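Signal recognition particle receptor FtsY (Sulfolobus acidocaldarius, PDB 5L3S) acts as the receptor for the signal recognition particle, using an SRP54-type P-loop nucleotide-binding domain joined to a helical bundle. Local coordinates at residues T115-K120 with A244-K249; L219-L224 with G256-S261; K120-L125 with L130-A135; T88-K93 with K100-I105. All coordinates share one frame; numbering follows the deposited sequence. Where two conformers were deposited one is given.

Contact 1 of 4, residues T115-K120 with A244-K249; sequences TTTIAK and AVILTK. With MG (magnesium ion), chain S; GNP (phosphoaminophosphonic acid-guanylate ester), chain R.
Thr117 meets Ile246 and Thr248 without a single direct hydrogen bond, and the polar link between the two segments runs instead through the bound phosphoaminophosphonic acid-guanylate ester. In this P-loop NTPase fold, 115-120 is in the first turns of the helix that begins within the Walker A motif, while 244-248 is a sheet strand that leads into the TKXD motif, Thr248 to Asp251. Thr117 and Ile246 approach tip to tip: Thr117 CG2 stands 3.8 Å from Ile246 CD1 and is also close to Ile246 CG2, between the two branches. A chi1 of -61° sets Thr117 OG1 beside the backbone N, where it bonds to Gly113 O, and CG2 anti to that N, directed at the isoleucine. Thr248 does likewise from the strand: its hydroxyl turns to Val112 O and its CG2 rests 3.6 Å from Thr117 OG1.

At the phosphate end, Thr115 OG1 binds the magnesium ion at 2.1 Å; two phosphate oxygens and three waters complete six ligands, and Asp190 takes a hydrogen bond with the same hydroxyl. Thr115 N points almost straight at GNP O1B (167°). GNP O1A is gripped twice by Thr116, through N and through OG1, the latter at 2.7 Å. At the other end, Asp251 also binds the ligand. The extended Lys249 chain runs over a face of the base, its CG 3.7 Å from GNP C5. GNP O6 is shared by the two segments: it receives a weak bond from Lys120 NZ and a stronger one from Lys249 N at 2.9 Å.

Contact 2 of 4, residues L219-L224 with G256-S261; sequences LILDSL and GGIALS
Leu221 and Ile258 form the close side of this contact, their side chains crossing at about a right angle with Leu221 CD1 4.0 Å from Ile258 CG1. Ile258 extends CG1 anti to its backbone N (chi1 -176°), which carries that branch out from the helix to the leucine methyl. Leu247 of the neighbouring strand and Ala229 and Leu230 of helix 228-239 pack around Ile258, a largely apolar surround. Here the general scheme of a nucleotide-binding alpha/beta domain is plain: helix 258-266 covers one face of the mainly parallel sheet, over the C-terminal end of strand 216-222.

Past that strand end the packing slackens. Ser223 CB and Gly256 CA are 4.4 Å apart, and a water takes over the bridging, joined to Ser223 O and accepting from Gly256 N at 2.8 Å. Gly256 has a positive phi of 80°, a backbone shape that glycine adopts readily. The strand itself ends in an Asx turn: Asp222 OD1 accepts from Leu224 N at 2.9 Å, the donor lying 34° out of the carboxylate plane on the anti side. Asp222 OD2 forms a salt bridge with Lys249, and Ser223 OG bonds to Thr248 O.

Contact 3 of 4, residues K120-L125 with L130-A135; sequences KVVNML and LSTIIA
Leu125 and Leu130 share one first torsion, chi1 -66° in each, which sets CG beside the backbone N and anti to the carbonyl carbon; from these two backbones it brings the branches obliquely together, Leu125 CD2 3.8 Å from Leu130 CD1. Val122 holds CG1 anti to its backbone N, which parts its methyls between two partners. Its CG1 lies 3.7 Å from Thr132 OG1 in the conformer described, and its CG2 lies 4.0 Å from Ile134 CD1. Ile134 reaches the valine with its long branch, the two side chains crossing at about a right angle. Thr132 was modelled in two conformers; in this one its CG2 methyl is turned to Leu125, a closeness that is doubtful in detail.

At the same two leucines the backbones are tied directly. Leu130 N donates to Leu125 O over 2.9 Å, nearly straight at the hydrogen (168°), although the donor stands above the carbonyl plane. This bond bridges the turn between the end of the helix and the approach to the strand.

The apolar patch has further cover. Strand 186-191 supplies Leu188 against Val122 and Val186 against Leu125, while Val157 packs on both Val122 and Thr132. Over 120-125 and 132-135 the axes run nearly antiparallel (167°) and approach to 9.5 Å. Such a helix folded back on the strand that follows it is the second half of a beta-alpha-beta crossover: strand 102-107, helix 114-127 and strand 132-137, with strand 186-191 between the two parallel strands, as in P-loop nucleotide-binding domains.

Contact 4 of 4, residues T88-K93 with K100-I105; sequences TDLIEK and KPFVII
Leu90 and Lys93 on one side, Phe102 and Ile104 on the other, bring the short helix 90-96 against strand 102-107, a central strand of the P-loop alpha/beta sheet. The walk along the helix begins at its N-cap, Asp89, whose OD2 receives two weak bonds, from Ile91 N and from Glu92 N; the first turn is closed more firmly by Lys93 N on Asp89 O at 2.9 Å.

Leu90 comes next and does most of the apolar work. With CG anti to its backbone N (chi1 178°), the side chain reaches the strand and divides its two methyls: CD1 lies 4.4 Å from Phe102 CE1, and CD2 lies 4.3 Å from Ile104 CD1. These are loose approaches, and Phe216 of the adjacent strand packs against both Leu90 and Phe102. Ile104 also places CG1 in plane at an edge of the Phe102 ring.

One turn beyond Leu90, Lys93 has its CB on the strand side, but its chain then bends off elsewhere. What it offers the aromatic ring is backbone: Lys93 O lies 4.3 Å from Phe102 CE2, approaching the ring obliquely.

From the N terminus, contact 4 closes first, a short loop that sets helix 90-96 on strand 102-107 before contact 1 opens. Contact 1 then spans a long excursion, from helix 114-127 to strand 244-248. Nested inside it is contact 3, which begins at the shared Lys120 and folds the same helix onto strand 132-137. Contact 2 crosses contact 1: it opens on strand 216-222 within that excursion and closes on helix 258-266 beyond it. All four reach one sheet. Contacts 1 and 2 join through Lys249 with Asp222 and Thr248 with Ser223, while contacts 3 and 4 touch where Met124 and Leu130 pack on Ile91.

Contact 1 of 4, residues T115-K120 with A244-K249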
# COMPACT_ATOMS: atom_id res chain seq x y z
N THR B 115 11.53 2.85 6.82
CA THR B 115 12.33 2.58 8.02
C THR B 115 12.85 1.15 8.05
O THR B 115 14.03 0.89 8.29
CB THR B 115 11.52 2.94 9.29
OG1 THR B 115 11.23 4.34 9.29
CG2 THR B 115 12.26 2.54 10.55
N THR B 116 11.96 0.20 7.77
CA THR B 116 12.36 -1.21 7.73
C THR B 116 13.32 -1.50 6.56
O THR B 116 14.25 -2.30 6.69
CB THR B 116 11.10 -2.11 7.65
OG1 THR B 116 10.20 -1.74 8.71
CG2 THR B 116 11.48 -3.58 7.80
N THR B 117 13.10 -0.85 5.42
CA THR B 117 13.96 -1.05 4.25
C THR B 117 15.37 -0.52 4.53
O THR B 117 16.37 -1.09 4.11
CB THR B 117 13.36 -0.37 3.00
OG1 THR B 117 12.08 -0.97 2.72
CG2 THR B 117 14.29 -0.56 1.77
N ILE B 118 15.46 0.57 5.28
CA ILE B 118 16.76 1.09 5.68
C ILE B 118 17.55 0.05 6.49
O ILE B 118 18.74 -0.17 6.23
CB ILE B 118 16.62 2.41 6.43
CG1 ILE B 118 16.45 3.53 5.42
CG2 ILE B 118 17.85 2.68 7.30
CD1 ILE B 118 16.11 4.84 6.05
N ALA B 119 16.87 -0.63 7.40
CA ALA B 119 17.50 -1.70 8.17
C ALA B 119 18.01 -2.84 7.29
O ALA B 119 19.09 -3.38 7.52
CB ALA B 119 16.52 -2.22 9.22
N LYS B 120 17.23 -3.22 6.28
CA LYS B 120 17.66 -4.26 5.36
C LYS B 120 18.87 -3.81 4.55
O LYS B 120 19.77 -4.60 4.26
CB LYS B 120 16.53 -4.62 4.37
CG LYS B 120 15.25 -5.13 5.03
CD LYS B 120 14.19 -5.41 3.96
CE LYS B 120 12.86 -5.83 4.58
NZ LYS B 120 11.88 -6.22 3.51
N ALA B 244 16.14 5.83 -8.09
CA ALA B 244 15.64 4.46 -8.17
C ALA B 244 14.52 4.18 -7.17
O ALA B 244 14.23 4.99 -6.30
CB ALA B 244 16.76 3.46 -7.98
N VAL B 245 13.91 3.00 -7.30
CA VAL B 245 12.79 2.64 -6.44
C VAL B 245 13.11 1.32 -5.75
O VAL B 245 13.75 0.44 -6.35
CB VAL B 245 11.51 2.48 -7.30
CG1 VAL B 245 10.41 1.76 -6.54
CG2 VAL B 245 11.04 3.84 -7.80
N ILE B 246 12.68 1.19 -4.51
CA ILE B 246 12.59 -0.12 -3.88
C ILE B 246 11.10 -0.44 -3.65
O ILE B 246 10.37 0.39 -3.11
CB ILE B 246 13.40 -0.17 -2.55
CG1 ILE B 246 14.91 -0.11 -2.86
CG2 ILE B 246 13.06 -1.44 -1.75
CD1 ILE B 246 15.82 0.00 -1.61
N LEU B 247 10.67 -1.62 -4.09
CA LEU B 247 9.29 -2.07 -3.92
C LEU B 247 9.21 -3.00 -2.73
O LEU B 247 9.97 -3.96 -2.65
CB LEU B 247 8.85 -2.87 -5.16
CG LEU B 247 8.83 -2.17 -6.51
CD1 LEU B 247 8.19 -3.09 -7.56
CD2 LEU B 247 8.05 -0.87 -6.39
N THR B 248 8.27 -2.74 -1.81
CA THR B 248 8.15 -3.54 -0.60
C THR B 248 6.95 -4.48 -0.60
O THR B 248 6.04 -4.35 -1.42
CB THR B 248 7.98 -2.63 0.63
OG1 THR B 248 6.78 -1.87 0.47
CG2 THR B 248 9.18 -1.66 0.78
N LYS B 249 6.95 -5.43 0.34
CA LYS B 249 5.79 -6.27 0.63
C LYS B 249 5.41 -7.16 -0.54
O LYS B 249 4.26 -7.52 -0.70
CB LYS B 249 4.59 -5.42 1.08
CG LYS B 249 4.90 -4.50 2.27
CD LYS B 249 3.70 -3.57 2.60
CE LYS B 249 4.18 -2.40 3.50
NZ LYS B 249 3.11 -1.37 3.73
MG MG S . 9.31 5.27 9.02
PG GNP R . 6.24 5.66 8.21
O1G GNP R . 7.61 6.10 8.68
O2G GNP R . 5.17 5.83 9.27
O3G GNP R . 5.74 6.40 6.99
N3B GNP R . 6.31 4.10 7.84
PB GNP R . 7.52 3.49 6.95
O1B GNP R . 8.81 3.90 7.51
O2B GNP R . 7.33 3.90 5.55
O3A GNP R . 7.36 1.99 7.06
PA GNP R . 7.84 1.03 8.15
O1A GNP R . 9.29 0.68 7.96
O2A GNP R . 7.44 1.51 9.51
O5' GNP R . 7.11 -0.32 7.84
C5' GNP R . 5.66 -0.47 7.95
C4' GNP R . 5.33 -1.94 8.16
O4' GNP R . 5.57 -2.71 6.93
C3' GNP R . 6.18 -2.62 9.23
O3' GNP R . 5.38 -3.58 9.89
C2' GNP R . 7.27 -3.32 8.41
O2' GNP R . 7.78 -4.45 9.10
C1' GNP R . 6.40 -3.80 7.24
N9 GNP R . 7.18 -4.13 6.05
C8 GNP R . 8.13 -3.37 5.43
N7 GNP R . 8.64 -3.95 4.35
C5 GNP R . 7.96 -5.16 4.28
C6 GNP R . 8.08 -6.21 3.35
O6 GNP R . 8.85 -6.25 2.38
N1 GNP R . 7.22 -7.27 3.64
C2 GNP R . 6.33 -7.28 4.71
N2 GNP R . 5.56 -8.36 4.87
N3 GNP R . 6.22 -6.30 5.59
C4 GNP R . 7.06 -5.28 5.32
O HOH W 1 10.45 6.41 7.72
O HOH W 2 8.63 3.87 10.39
O HOH W 3 9.71 6.52 10.65

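Contact 2 of 4, residues L219-L224 with G256-S261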
# COMPACT_ATOMS: atom_id res chain seq x y z
N LEU B 219 13.05 6.27 -3.82
CA LEU B 219 11.63 6.31 -3.52
C LEU B 219 11.19 4.92 -3.12
O LEU B 219 11.54 3.93 -3.78
CB LEU B 219 10.84 6.77 -4.75
CG LEU B 219 9.31 6.64 -4.63
CD1 LEU B 219 8.76 7.54 -3.55
CD2 LEU B 219 8.64 6.89 -6.02
N ILE B 220 10.46 4.83 -2.01
CA ILE B 220 9.87 3.55 -1.61
C ILE B 220 8.40 3.47 -2.05
O ILE B 220 7.62 4.37 -1.78
CB ILE B 220 9.97 3.34 -0.09
CG1 ILE B 220 11.42 3.51 0.39
CG2 ILE B 220 9.44 1.96 0.28
CD1 ILE B 220 12.40 2.60 -0.34
N LEU B 221 8.06 2.41 -2.78
CA LEU B 221 6.68 2.14 -3.18
C LEU B 221 6.23 0.79 -2.62
O LEU B 221 7.00 -0.17 -2.55
CB LEU B 221 6.54 2.16 -4.73
CG LEU B 221 6.85 3.49 -5.43
CD1 LEU B 221 6.90 3.35 -6.95
CD2 LEU B 221 5.83 4.58 -5.03
N ASP B 222 4.96 0.72 -2.22
CA ASP B 222 4.33 -0.49 -1.71
C ASP B 222 3.81 -1.32 -2.89
O ASP B 222 2.98 -0.85 -3.67
CB ASP B 222 3.12 -0.08 -0.83
CG ASP B 222 2.55 -1.23 -0.01
OD1 ASP B 222 2.58 -2.39 -0.46
OD2 ASP B 222 2.05 -0.95 1.11
N SER B 223 4.27 -2.57 -3.01
CA SER B 223 3.83 -3.39 -4.15
C SER B 223 2.37 -3.82 -4.10
O SER B 223 1.82 -4.29 -5.10
CB SER B 223 4.72 -4.62 -4.33
OG SER B 223 4.52 -5.55 -3.28
N LEU B 224 1.72 -3.68 -2.93
CA LEU B 224 0.28 -3.95 -2.84
C LEU B 224 -0.57 -2.82 -3.39
O LEU B 224 -1.75 -3.00 -3.66
CB LEU B 224 -0.15 -4.23 -1.41
CG LEU B 224 0.07 -5.66 -0.92
CD1 LEU B 224 -0.13 -5.71 0.60
CD2 LEU B 224 -0.87 -6.63 -1.64
N GLY B 256 3.64 -6.93 -8.47
CA GLY B 256 4.54 -5.80 -8.61
C GLY B 256 4.58 -5.16 -9.99
O GLY B 256 5.64 -4.69 -10.42
N GLY B 257 3.43 -5.10 -10.67
CA GLY B 257 3.36 -4.59 -12.04
C GLY B 257 3.80 -3.13 -12.13
O GLY B 257 4.13 -2.66 -13.22
N ILE B 258 3.79 -2.42 -11.00
CA ILE B 258 4.36 -1.07 -10.91
C ILE B 258 5.78 -0.99 -11.50
O ILE B 258 6.16 0.01 -12.10
CB ILE B 258 4.37 -0.50 -9.44
CG1 ILE B 258 4.90 0.94 -9.40
CG2 ILE B 258 5.22 -1.35 -8.51
CD1 ILE B 258 4.01 1.93 -10.14
N ALA B 259 6.56 -2.06 -11.34
CA ALA B 259 7.91 -2.13 -11.92
C ALA B 259 7.92 -1.85 -13.43
O ALA B 259 8.76 -1.11 -13.94
CB ALA B 259 8.53 -3.50 -11.64
N LEU B 260 6.97 -2.45 -14.14
CA LEU B 260 6.85 -2.24 -15.58
C LEU B 260 6.41 -0.81 -15.90
O LEU B 260 6.95 -0.17 -16.80
CB LEU B 260 5.85 -3.25 -16.18
CG LEU B 260 5.55 -3.17 -17.67
CD1 LEU B 260 6.84 -3.09 -18.50
CD2 LEU B 260 4.70 -4.38 -18.10
N SER B 261 5.41 -0.32 -15.16
CA SER B 261 4.91 1.04 -15.37
C SER B 261 5.99 2.11 -15.15
O SER B 261 6.07 3.07 -15.90
CB SER B 261 3.69 1.31 -14.47
OG SER B 261 2.58 0.55 -14.91
O HOH W 4 1.55 -5.35 -7.35

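Contact 3 of 4, residues K120-L125 with L130-A135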
# COMPACT_ATOMS: atom_id res chain seq x y z
N LYS B 120 17.23 -3.22 6.28
CA LYS B 120 17.66 -4.26 5.36
C LYS B 120 18.87 -3.81 4.55
O LYS B 120 19.77 -4.60 4.26
CB LYS B 120 16.53 -4.62 4.37
CG LYS B 120 15.25 -5.13 5.03
CD LYS B 120 14.19 -5.41 3.96
CE LYS B 120 12.86 -5.83 4.58
NZ LYS B 120 11.88 -6.22 3.51
N VAL B 121 18.87 -2.53 4.16
CA VAL B 121 19.97 -1.98 3.39
C VAL B 121 21.24 -1.95 4.24
O VAL B 121 22.32 -2.32 3.77
CB VAL B 121 19.63 -0.58 2.81
CG1 VAL B 121 20.87 0.05 2.16
CG2 VAL B 121 18.51 -0.70 1.77
N VAL B 122 21.12 -1.54 5.49
CA VAL B 122 22.25 -1.67 6.42
C VAL B 122 22.78 -3.10 6.47
O VAL B 122 23.99 -3.33 6.39
CB VAL B 122 21.86 -1.26 7.86
CG1 VAL B 122 23.00 -1.60 8.84
CG2 VAL B 122 21.53 0.22 7.91
N ASN B 123 21.87 -4.06 6.62
CA ASN B 123 22.29 -5.47 6.64
C ASN B 123 23.04 -5.88 5.38
O ASN B 123 24.05 -6.58 5.44
CB ASN B 123 21.10 -6.40 6.86
CG ASN B 123 21.53 -7.83 7.03
OD1 ASN B 123 22.13 -8.19 8.03
ND2 ASN B 123 21.22 -8.66 6.04
N MET B 124 22.56 -5.43 4.23
CA MET B 124 23.19 -5.79 2.97
C MET B 124 24.57 -5.14 2.90
O MET B 124 25.54 -5.78 2.51
CB MET B 124 22.33 -5.38 1.77
CG MET B 124 22.98 -5.65 0.41
SD MET B 124 21.94 -5.02 -0.91
CE MET B 124 21.70 -3.32 -0.40
N LEU B 125 24.66 -3.88 3.32
CA LEU B 125 25.94 -3.15 3.30
C LEU B 125 26.98 -3.78 4.23
O LEU B 125 28.17 -3.90 3.88
CB LEU B 125 25.73 -1.66 3.64
CG LEU B 125 24.91 -0.85 2.61
CD1 LEU B 125 24.52 0.54 3.14
CD2 LEU B 125 25.66 -0.72 1.29
N LEU B 130 30.83 -2.69 4.06
CA LEU B 130 30.76 -1.23 4.03
C LEU B 130 30.24 -0.69 5.36
O LEU B 130 29.20 -1.12 5.83
CB LEU B 130 29.85 -0.78 2.89
CG LEU B 130 30.43 -1.12 1.51
CD1 LEU B 130 29.38 -0.98 0.41
CD2 LEU B 130 31.61 -0.23 1.22
N SER B 131 30.96 0.26 5.97
CA SER B 131 30.49 0.86 7.23
C SER B 131 29.33 1.82 6.99
O SER B 131 29.21 2.44 5.93
CB SER B 131 31.65 1.53 7.99
OG SER B 131 32.27 2.55 7.24
N THR B 132 28.43 1.93 7.97
CA THR B 132 27.20 2.70 7.78
C THR B 132 26.76 3.38 9.05
O THR B 132 26.94 2.84 10.14
CB THR B 132 26.04 1.79 7.33
OG1 THR B 132 25.75 0.84 8.37
CG2 THR B 132 26.38 1.03 6.06
N ILE B 133 26.15 4.55 8.92
CA ILE B 133 25.41 5.14 10.04
C ILE B 133 24.06 5.58 9.52
O ILE B 133 23.88 5.84 8.32
CB ILE B 133 26.12 6.33 10.71
CG1 ILE B 133 26.15 7.55 9.79
CG2 ILE B 133 27.53 5.95 11.16
CD1 ILE B 133 26.77 8.76 10.44
N ILE B 134 23.08 5.66 10.42
CA ILE B 134 21.73 6.03 10.05
C ILE B 134 21.42 7.39 10.65
O ILE B 134 21.73 7.64 11.82
CB ILE B 134 20.72 5.02 10.63
CG1 ILE B 134 21.07 3.60 10.18
CG2 ILE B 134 19.29 5.43 10.27
CD1 ILE B 134 20.28 2.51 10.88
N ALA B 135 20.83 8.26 9.84
CA ALA B 135 20.28 9.52 10.31
C ALA B 135 18.78 9.34 10.58
O ALA B 135 18.01 9.01 9.67
CB ALA B 135 20.48 10.60 9.26

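Contact 4 of 4, residues T88-K93 with K100-I105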
# COMPACT_ATOMS: atom_id res chain seq x y z
N THR B 88 23.91 0.77 -12.99
CA THR B 88 24.97 0.10 -12.25
C THR B 88 24.48 -0.36 -10.88
O THR B 88 23.70 0.33 -10.23
CB THR B 88 26.20 1.02 -12.07
OG1 THR B 88 26.61 1.52 -13.35
CG2 THR B 88 27.36 0.26 -11.44
N ASP B 89 24.94 -1.54 -10.46
CA ASP B 89 24.61 -2.08 -9.14
C ASP B 89 25.01 -1.09 -8.05
O ASP B 89 26.08 -0.48 -8.12
CB ASP B 89 25.33 -3.41 -8.94
CG ASP B 89 25.12 -3.98 -7.55
OD1 ASP B 89 23.99 -4.43 -7.26
OD2 ASP B 89 26.08 -3.98 -6.76
N LEU B 90 24.16 -0.93 -7.04
CA LEU B 90 24.35 0.11 -6.03
C LEU B 90 25.63 -0.07 -5.22
O LEU B 90 26.31 0.90 -4.89
CB LEU B 90 23.15 0.19 -5.08
CG LEU B 90 23.27 1.22 -3.96
CD1 LEU B 90 23.46 2.62 -4.52
CD2 LEU B 90 22.06 1.17 -3.06
N ILE B 91 25.95 -1.31 -4.89
CA ILE B 91 27.15 -1.57 -4.11
C ILE B 91 28.38 -1.22 -4.94
O ILE B 91 29.33 -0.62 -4.43
CB ILE B 91 27.19 -3.02 -3.61
CG1 ILE B 91 26.08 -3.23 -2.57
CG2 ILE B 91 28.55 -3.36 -3.01
CD1 ILE B 91 25.60 -4.66 -2.48
N GLU B 92 28.36 -1.56 -6.23
CA GLU B 92 29.47 -1.21 -7.11
C GLU B 92 29.57 0.31 -7.24
O GLU B 92 30.68 0.85 -7.25
CB GLU B 92 29.32 -1.88 -8.49
CG GLU B 92 30.37 -1.44 -9.51
CD GLU B 92 30.10 -1.96 -10.91
OE1 GLU B 92 29.33 -2.94 -11.04
OE2 GLU B 92 30.64 -1.38 -11.88
N LYS B 93 28.43 0.98 -7.30
CA LYS B 93 28.36 2.45 -7.31
C LYS B 93 29.07 3.04 -6.09
O LYS B 93 29.89 3.94 -6.22
CB LYS B 93 26.91 2.94 -7.28
CG LYS B 93 26.21 3.10 -8.62
CD LYS B 93 24.82 3.73 -8.39
CE LYS B 93 23.93 3.66 -9.63
NZ LYS B 93 24.32 4.67 -10.65
N LYS B 100 33.13 9.90 0.75
CA LYS B 100 32.95 9.37 2.09
C LYS B 100 32.39 10.46 2.97
O LYS B 100 33.06 11.46 3.24
CB LYS B 100 34.25 8.80 2.66
CG LYS B 100 34.60 7.43 2.09
CD LYS B 100 35.31 6.55 3.09
CE LYS B 100 36.02 5.40 2.38
NZ LYS B 100 35.10 4.59 1.52
N PRO B 101 31.15 10.28 3.42
CA PRO B 101 30.37 9.07 3.14
C PRO B 101 29.63 9.18 1.82
O PRO B 101 29.49 10.28 1.28
CB PRO B 101 29.35 9.07 4.27
CG PRO B 101 29.09 10.53 4.51
CD PRO B 101 30.41 11.23 4.27
N PHE B 102 29.17 8.04 1.30
CA PHE B 102 28.20 8.02 0.22
C PHE B 102 26.84 8.17 0.89
O PHE B 102 26.49 7.38 1.76
CB PHE B 102 28.30 6.68 -0.53
CG PHE B 102 27.46 6.61 -1.78
CD1 PHE B 102 26.09 6.33 -1.71
CD2 PHE B 102 28.05 6.76 -3.02
CE1 PHE B 102 25.33 6.25 -2.86
CE2 PHE B 102 27.30 6.68 -4.18
CZ PHE B 102 25.94 6.42 -4.10
N VAL B 103 26.09 9.20 0.52
CA VAL B 103 24.86 9.56 1.21
C VAL B 103 23.62 9.14 0.43
O VAL B 103 23.44 9.53 -0.72
CB VAL B 103 24.79 11.07 1.49
CG1 VAL B 103 23.47 11.44 2.14
CG2 VAL B 103 25.98 11.50 2.37
N ILE B 104 22.77 8.35 1.08
CA ILE B 104 21.54 7.86 0.47
C ILE B 104 20.36 8.34 1.29
O ILE B 104 20.38 8.25 2.52
CB ILE B 104 21.52 6.33 0.46
CG1 ILE B 104 22.82 5.79 -0.15
CG2 ILE B 104 20.27 5.81 -0.28
CD1 ILE B 104 22.88 4.28 -0.23
N ILE B 105 19.31 8.82 0.62
CA ILE B 105 18.09 9.22 1.32
C ILE B 105 16.95 8.36 0.81
O ILE B 105 16.95 7.93 -0.36
CB ILE B 105 17.80 10.74 1.16
CG1 ILE B 105 16.67 11.21 2.10
CG2 ILE B 105 17.52 11.08 -0.29
CD1 ILE B 105 16.60 12.74 2.25